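Local coordinates for protein exopolyphosphatase (Aquifex aeolicus, PDB 1T6C) that probably hydrolyses phosphoanhydride bonds, as expected of an exopolyphosphatase of the Ppx/GppA family with an actin-like fold, and binds a calcium ion, at residues Leu173-Phe178 with Arg190-Leu195; Asp181-Glu185 with Phe251-Glu257. One frame throughout, in Å; residues are numbered along the deposited sequence.

Contact 1 of 2, residues Leu173-Phe178 with Arg190-Leu195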
loop_
_atom_site.group_PDB
_atom_site.type_symbol
_atom_site.label_atom_id
_atom_site.label_comp_id
_atom_site.label_asym_id
_atom_site.label_seq_id
_atom_site.Cartn_x
_atom_site.Cartn_y
_atom_site.Cartn_z
ATOM N N LEU A 173 -9.848 -12.594 -3.004
ATOM C CA LEU A 173 -10.218 -13.446 -1.872
ATOM C C LEU A 173 -11.704 -13.349 -1.559
ATOM O O LEU A 173 -12.362 -14.356 -1.284
ATOM C CB LEU A 173 -9.443 -13.078 -0.618
ATOM C CG LEU A 173 -7.931 -13.260 -0.630
ATOM C CD1 LEU A 173 -7.343 -13.125 0.743
ATOM C CD2 LEU A 173 -7.567 -14.549 -1.299
ATOM N N THR A 174 -12.230 -12.135 -1.624
ATOM C CA THR A 174 -13.665 -11.899 -1.378
ATOM C C THR A 174 -14.530 -12.611 -2.405
ATOM O O THR A 174 -15.463 -13.302 -2.062
ATOM C CB THR A 174 -13.938 -10.370 -1.347
ATOM O OG1 THR A 174 -13.190 -9.808 -0.269
ATOM C CG2 THR A 174 -15.369 -10.071 -1.014
ATOM N N GLU A 175 -14.186 -12.457 -3.667
ATOM C CA GLU A 175 -14.990 -13.131 -4.688
ATOM C C GLU A 175 -14.891 -14.648 -4.569
ATOM O O GLU A 175 -15.856 -15.388 -4.786
ATOM C CB GLU A 175 -14.516 -12.738 -6.067
ATOM C CG GLU A 175 -15.412 -13.293 -7.193
ATOM C CD GLU A 175 -15.080 -14.728 -7.656
ATOM O OE1 GLU A 175 -13.929 -15.198 -7.522
ATOM O OE2 GLU A 175 -16.005 -15.419 -8.138
ATOM N N THR A 176 -13.707 -15.133 -4.266
ATOM C CA THR A 176 -13.448 -16.561 -4.254
ATOM C C THR A 176 -14.182 -17.253 -3.128
ATOM O O THR A 176 -14.812 -18.306 -3.329
ATOM C CB THR A 176 -11.924 -16.809 -4.101
ATOM O OG1 THR A 176 -11.226 -16.397 -5.294
ATOM C CG2 THR A 176 -11.642 -18.283 -3.887
ATOM N N PHE A 177 -14.065 -16.695 -1.923
ATOM C CA PHE A 177 -14.576 -17.379 -0.725
ATOM C C PHE A 177 -15.946 -16.906 -0.255
ATOM O O PHE A 177 -16.708 -17.703 0.295
ATOM C CB PHE A 177 -13.568 -17.209 0.420
ATOM C CG PHE A 177 -12.280 -17.920 0.173
ATOM C CD1 PHE A 177 -12.254 -19.308 0.142
ATOM C CD2 PHE A 177 -11.090 -17.222 -0.012
ATOM C CE1 PHE A 177 -11.080 -19.986 -0.130
ATOM C CE2 PHE A 177 -9.939 -17.897 -0.287
ATOM C CZ PHE A 177 -9.929 -19.289 -0.339
ATOM N N PHE A 178 -16.215 -15.618 -0.405
ATOM C CA PHE A 178 -17.379 -14.988 0.214
ATOM C C PHE A 178 -18.487 -14.893 -0.813
ATOM O O PHE A 178 -18.754 -13.835 -1.366
ATOM C CB PHE A 178 -17.042 -13.632 0.827
ATOM C CG PHE A 178 -15.944 -13.655 1.878
ATOM C CD1 PHE A 178 -15.539 -14.828 2.527
ATOM C CD2 PHE A 178 -15.334 -12.459 2.263
ATOM C CE1 PHE A 178 -14.549 -14.798 3.490
ATOM C CE2 PHE A 178 -14.327 -12.440 3.268
ATOM C CZ PHE A 178 -13.959 -13.598 3.869
ATOM N N ARG A 190 -13.227 -21.526 5.250
ATOM C CA ARG A 190 -12.424 -21.848 4.083
ATOM C C ARG A 190 -11.355 -20.778 3.775
ATOM O O ARG A 190 -10.235 -21.092 3.362
ATOM C CB ARG A 190 -13.294 -22.031 2.874
ATOM C CG ARG A 190 -14.083 -23.318 2.887
ATOM C CD ARG A 190 -14.830 -23.551 1.585
ATOM N NE ARG A 190 -16.121 -22.863 1.465
ATOM C CZ ARG A 190 -17.249 -23.299 2.008
ATOM N NH1 ARG A 190 -18.387 -22.634 1.835
ATOM N NH2 ARG A 190 -17.252 -24.390 2.732
ATOM N N PHE A 191 -11.777 -19.521 3.887
ATOM C CA PHE A 191 -10.892 -18.367 3.724
ATOM C C PHE A 191 -9.702 -18.495 4.686
ATOM O O PHE A 191 -8.544 -18.372 4.270
ATOM C CB PHE A 191 -11.720 -17.105 3.961
ATOM C CG PHE A 191 -10.950 -15.871 4.286
ATOM C CD1 PHE A 191 -10.372 -15.106 3.288
ATOM C CD2 PHE A 191 -10.883 -15.401 5.601
ATOM C CE1 PHE A 191 -9.702 -13.953 3.609
ATOM C CE2 PHE A 191 -10.241 -14.230 5.903
ATOM C CZ PHE A 191 -9.647 -13.514 4.915
ATOM N N PHE A 192 -9.965 -18.777 5.952
ATOM C CA PHE A 192 -8.850 -18.937 6.887
ATOM C C PHE A 192 -7.992 -20.186 6.643
ATOM O O PHE A 192 -6.779 -20.150 6.875
ATOM C CB PHE A 192 -9.347 -18.875 8.344
ATOM C CG PHE A 192 -9.642 -17.464 8.837
ATOM C CD1 PHE A 192 -8.662 -16.489 8.792
ATOM C CD2 PHE A 192 -10.876 -17.110 9.358
ATOM C CE1 PHE A 192 -8.911 -15.175 9.250
ATOM C CE2 PHE A 192 -11.130 -15.799 9.801
ATOM C CZ PHE A 192 -10.141 -14.848 9.742
ATOM N N GLU A 193 -8.589 -21.288 6.217
ATOM C CA GLU A 193 -7.816 -22.458 5.842
ATOM C C GLU A 193 -6.823 -22.090 4.739
ATOM O O GLU A 193 -5.671 -22.546 4.740
ATOM C CB GLU A 193 -8.732 -23.596 5.375
ATOM C CG GLU A 193 -9.611 -24.221 6.435
ATOM C CD GLU A 193 -10.651 -25.217 5.877
ATOM O OE1 GLU A 193 -10.843 -25.311 4.644
ATOM O OE2 GLU A 193 -11.281 -25.928 6.688
ATOM N N PHE A 194 -7.285 -21.315 3.755
ATOM C CA PHE A 194 -6.429 -20.909 2.655
ATOM C C PHE A 194 -5.306 -20.026 3.178
ATOM O O PHE A 194 -4.144 -20.195 2.805
ATOM C CB PHE A 194 -7.238 -20.187 1.563
ATOM C CG PHE A 194 -6.377 -19.425 0.611
ATOM C CD1 PHE A 194 -5.653 -20.097 -0.368
ATOM C CD2 PHE A 194 -6.209 -18.068 0.738
ATOM C CE1 PHE A 194 -4.820 -19.412 -1.223
ATOM C CE2 PHE A 194 -5.360 -17.371 -0.113
ATOM C CZ PHE A 194 -4.685 -18.040 -1.118
ATOM N N LEU A 195 -5.630 -19.083 4.056
ATOM C CA LEU A 195 -4.621 -18.165 4.542
ATOM C C LEU A 195 -3.597 -18.923 5.391
ATOM O O LEU A 195 -2.418 -18.627 5.309
ATOM C CB LEU A 195 -5.250 -17.025 5.324
ATOM C CG LEU A 195 -5.954 -15.937 4.556
ATOM C CD1 LEU A 195 -6.539 -14.936 5.514
ATOM C CD2 LEU A 195 -5.011 -15.264 3.566
HETATM O O HOH W 1 -16.131 -20.389 0.128
#
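Apolar contacts, nearly all involving a phenylalanine, hold the last turn of helix 170-177 against the middle of helix 185-199. Phe177 enters the gap in the m rotamer, and its ring lies flat over the backbone of the second helix: Phe191 CA stands 3.8 Å from the centroid of the Phe177 ring, 10° off its normal, a CH-pi contact. The ring tip, Phe177 CZ, lies 3.4 Å from Phe194 CB. Two ring pairs meet obliquely, Phe177 with Phe194 (centroids 5.6 Å, planes at 39°) and Phe178 with Phe191 (5.1 Å, 55°). Leu173, one turn before Phe177, places CD1 3.8 Å from Phe191 CE1 and CD2 3.8 Å from Phe194 CE2, and so touches both rings. The polar link is indirect: water 1 donates to Phe177 O (2.8 Å) and accepts from Arg190 NE (2.8 Å), bridging a carbonyl at the helix end to an exposed side chain. The short helical segments run at 124° to each other, their axes approaching to 10.7 Å, a spacing consistent with the bulky phenylalanines between them. Phe178 and Leu195 also touch helix 274-288, which packs against both helices, while Phe194 reaches Ile168 in the loop after strand 159-166.

Contact 2 of 2, residues Asp181-Glu185 with Phe251-Glu257; sequences DPPTE and FKEIPSE
Pro182 lays its ring over the bend of 251-257, with CB 3.3 Å from Lys252 O and 3.8 Å from Ile254 O, and CD 3.8 Å from Pro255 CA. The peptide bond before Pro182 is cis; Pro182 and Pro183 then continue extended (phi/psi -81/170 and -65/156). Opposite them, Phe251 to Ile254 form a type I beta turn, closed by Ile254 N to Phe251 O at 3.1 Å, before the chain extends through Ile254 and Pro255. The closest CA pair is Pro182 and Pro255, 5.0 Å apart. Asp181 (chi1 t, chi2 3°) grips Ser256 with both carboxylate oxygens: Ser256 N donates to Asp181 OD1 at 2.9 Å, and Ser256 OG (chi1 p) to Asp181 OD2 at a very short 2.5 Å. Glu257 OE1 comes within 3.9 Å of Asp181 OD2, two like charges close together. At the other end, Lys252, chi1 p and then fully extended, brings NZ 2.9 Å from Glu185 OE1 in a salt bridge; Glu185 meets it with chi1 and chi2 both m. Between these ends, water 2 donates to Pro183 O (2.7 Å) and Lys252 O (2.9 Å). Thr184 N-caps helix 185-199 through its side chain. This proline packing between polar ends joins two interhelical connections at the surface of an actin-like fold, one ahead of helix 185-199, the other between helices 241-251 and 256-262.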
loop_
_atom_site.group_PDB
_atom_site.type_symbol
_atom_site.label_atom_id
_atom_site.label_comp_id
_atom_site.label_asym_id
_atom_site.label_seq_id
_atom_site.Cartn_x
_atom_site.Cartn_y
_atom_site.Cartn_z
ATOM N N ASP A 181 -23.006 -12.211 1.208
ATOM C CA ASP A 181 -22.609 -10.912 1.725
ATOM C C ASP A 181 -23.460 -10.549 2.931
ATOM O O ASP A 181 -24.618 -10.175 2.756
ATOM C CB ASP A 181 -22.767 -9.881 0.621
ATOM C CG ASP A 181 -22.347 -8.504 1.038
ATOM O OD1 ASP A 181 -21.860 -8.298 2.180
ATOM O OD2 ASP A 181 -22.435 -7.551 0.245
ATOM N N PRO A 182 -22.938 -10.682 4.154
ATOM C CA PRO A 182 -21.571 -11.118 4.440
ATOM C C PRO A 182 -21.440 -12.639 4.367
ATOM O O PRO A 182 -22.461 -13.354 4.240
ATOM C CB PRO A 182 -21.372 -10.655 5.876
ATOM C CG PRO A 182 -22.729 -10.713 6.463
ATOM C CD PRO A 182 -23.719 -10.444 5.387
ATOM N N PRO A 183 -20.212 -13.153 4.413
ATOM C CA PRO A 183 -19.999 -14.589 4.217
ATOM C C PRO A 183 -20.619 -15.436 5.318
ATOM O O PRO A 183 -20.844 -14.979 6.432
ATOM C CB PRO A 183 -18.482 -14.730 4.175
ATOM C CG PRO A 183 -17.957 -13.499 4.850
ATOM C CD PRO A 183 -18.933 -12.430 4.555
ATOM N N THR A 184 -20.897 -16.685 4.985
ATOM C CA THR A 184 -21.319 -17.642 5.989
ATOM C C THR A 184 -20.125 -18.037 6.821
ATOM O O THR A 184 -18.979 -17.816 6.426
ATOM C CB THR A 184 -21.926 -18.901 5.344
ATOM O OG1 THR A 184 -20.921 -19.619 4.623
ATOM C CG2 THR A 184 -22.990 -18.583 4.326
ATOM N N GLU A 185 -20.373 -18.664 7.967
ATOM C CA GLU A 185 -19.296 -19.123 8.802
ATOM C C GLU A 185 -18.435 -20.129 8.096
ATOM O O GLU A 185 -17.216 -20.127 8.259
ATOM C CB GLU A 185 -19.798 -19.730 10.124
ATOM C CG GLU A 185 -19.983 -18.686 11.211
ATOM C CD GLU A 185 -18.642 -18.125 11.725
ATOM O OE1 GLU A 185 -18.320 -16.951 11.448
ATOM O OE2 GLU A 185 -17.882 -18.867 12.399
ATOM N N PHE A 251 -17.361 -7.076 11.592
ATOM C CA PHE A 251 -17.650 -6.900 10.164
ATOM C C PHE A 251 -18.244 -8.147 9.531
ATOM O O PHE A 251 -19.023 -8.056 8.596
ATOM C CB PHE A 251 -16.406 -6.429 9.413
ATOM C CG PHE A 251 -16.154 -4.987 9.566
ATOM C CD1 PHE A 251 -15.133 -4.528 10.340
ATOM C CD2 PHE A 251 -16.996 -4.070 8.959
ATOM C CE1 PHE A 251 -14.912 -3.148 10.468
ATOM C CE2 PHE A 251 -16.809 -2.715 9.135
ATOM C CZ PHE A 251 -15.758 -2.260 9.881
ATOM N N LYS A 252 -17.962 -9.331 10.057
ATOM C CA LYS A 252 -18.525 -10.539 9.480
ATOM C C LYS A 252 -20.041 -10.630 9.690
ATOM O O LYS A 252 -20.670 -11.433 9.043
ATOM C CB LYS A 252 -17.758 -11.783 9.962
ATOM C CG LYS A 252 -18.145 -12.304 11.311
ATOM C CD LYS A 252 -17.266 -13.536 11.648
ATOM C CE LYS A 252 -17.671 -14.165 12.961
ATOM N NZ LYS A 252 -16.813 -15.352 13.289
ATOM N N GLU A 253 -20.605 -9.795 10.554
ATOM C CA GLU A 253 -22.043 -9.758 10.817
ATOM C C GLU A 253 -22.746 -8.606 10.118
ATOM O O GLU A 253 -23.965 -8.419 10.293
ATOM C CB GLU A 253 -22.286 -9.603 12.320
ATOM C CG GLU A 253 -21.717 -10.714 13.162
ATOM C CD GLU A 253 -22.286 -12.100 12.851
ATOM O OE1 GLU A 253 -21.519 -13.103 13.042
ATOM O OE2 GLU A 253 -23.481 -12.209 12.413
ATOM N N ILE A 254 -22.010 -7.825 9.323
ATOM C CA ILE A 254 -22.572 -6.632 8.690
ATOM C C ILE A 254 -22.536 -6.763 7.177
ATOM O O ILE A 254 -21.454 -6.905 6.592
ATOM C CB ILE A 254 -21.835 -5.328 9.102
ATOM C CG1 ILE A 254 -21.764 -5.198 10.645
ATOM C CG2 ILE A 254 -22.538 -4.103 8.437
ATOM C CD1 ILE A 254 -20.876 -4.057 11.139
ATOM N N PRO A 255 -23.692 -6.667 6.510
ATOM C CA PRO A 255 -23.702 -6.647 5.053
ATOM C C PRO A 255 -22.864 -5.478 4.529
ATOM O O PRO A 255 -22.847 -4.412 5.115
ATOM C CB PRO A 255 -25.180 -6.457 4.717
ATOM C CG PRO A 255 -25.941 -6.827 5.929
ATOM C CD PRO A 255 -25.048 -6.516 7.067
ATOM N N SER A 256 -22.197 -5.683 3.405
ATOM C CA SER A 256 -21.237 -4.704 2.909
ATOM C C SER A 256 -21.823 -3.304 2.761
ATOM O O SER A 256 -21.169 -2.325 3.105
ATOM C CB SER A 256 -20.598 -5.140 1.585
ATOM O OG SER A 256 -21.545 -5.245 0.534
ATOM N N GLU A 257 -23.052 -3.213 2.261
ATOM C CA GLU A 257 -23.691 -1.922 2.026
ATOM C C GLU A 257 -23.978 -1.135 3.298
ATOM O O GLU A 257 -24.133 0.087 3.239
ATOM C CB GLU A 257 -24.993 -2.084 1.228
ATOM C CG GLU A 257 -24.899 -2.970 -0.000
ATOM C CD GLU A 257 -25.413 -4.384 0.228
ATOM O OE1 GLU A 257 -25.150 -4.956 1.316
ATOM O OE2 GLU A 257 -26.082 -4.920 -0.687
HETATM O O HOH W 2 -19.439 -13.968 8.460
#

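In the fold
Contacts 1 and 2 lie about 13 Å apart, centre to centre, on the same side of the chain's centre. Their segments alternate in sequence: 173-178, 181-185, 190-195, 251-257. The connection after helix 170-177 therefore serves both, since contact 1 pairs the two helices it joins and contact 2 ties that connection to the bend after helix 241-251. They touch directly where Phe178 CD1 meets Pro183 CB at 3.4 Å, and Leu275 of helix 274-288 packs against both residues, giving the contacts a shared floor. Both lie on the periphery of the actin-like fold; the calcium ion lies about 12 Å from the Leu173 side chain.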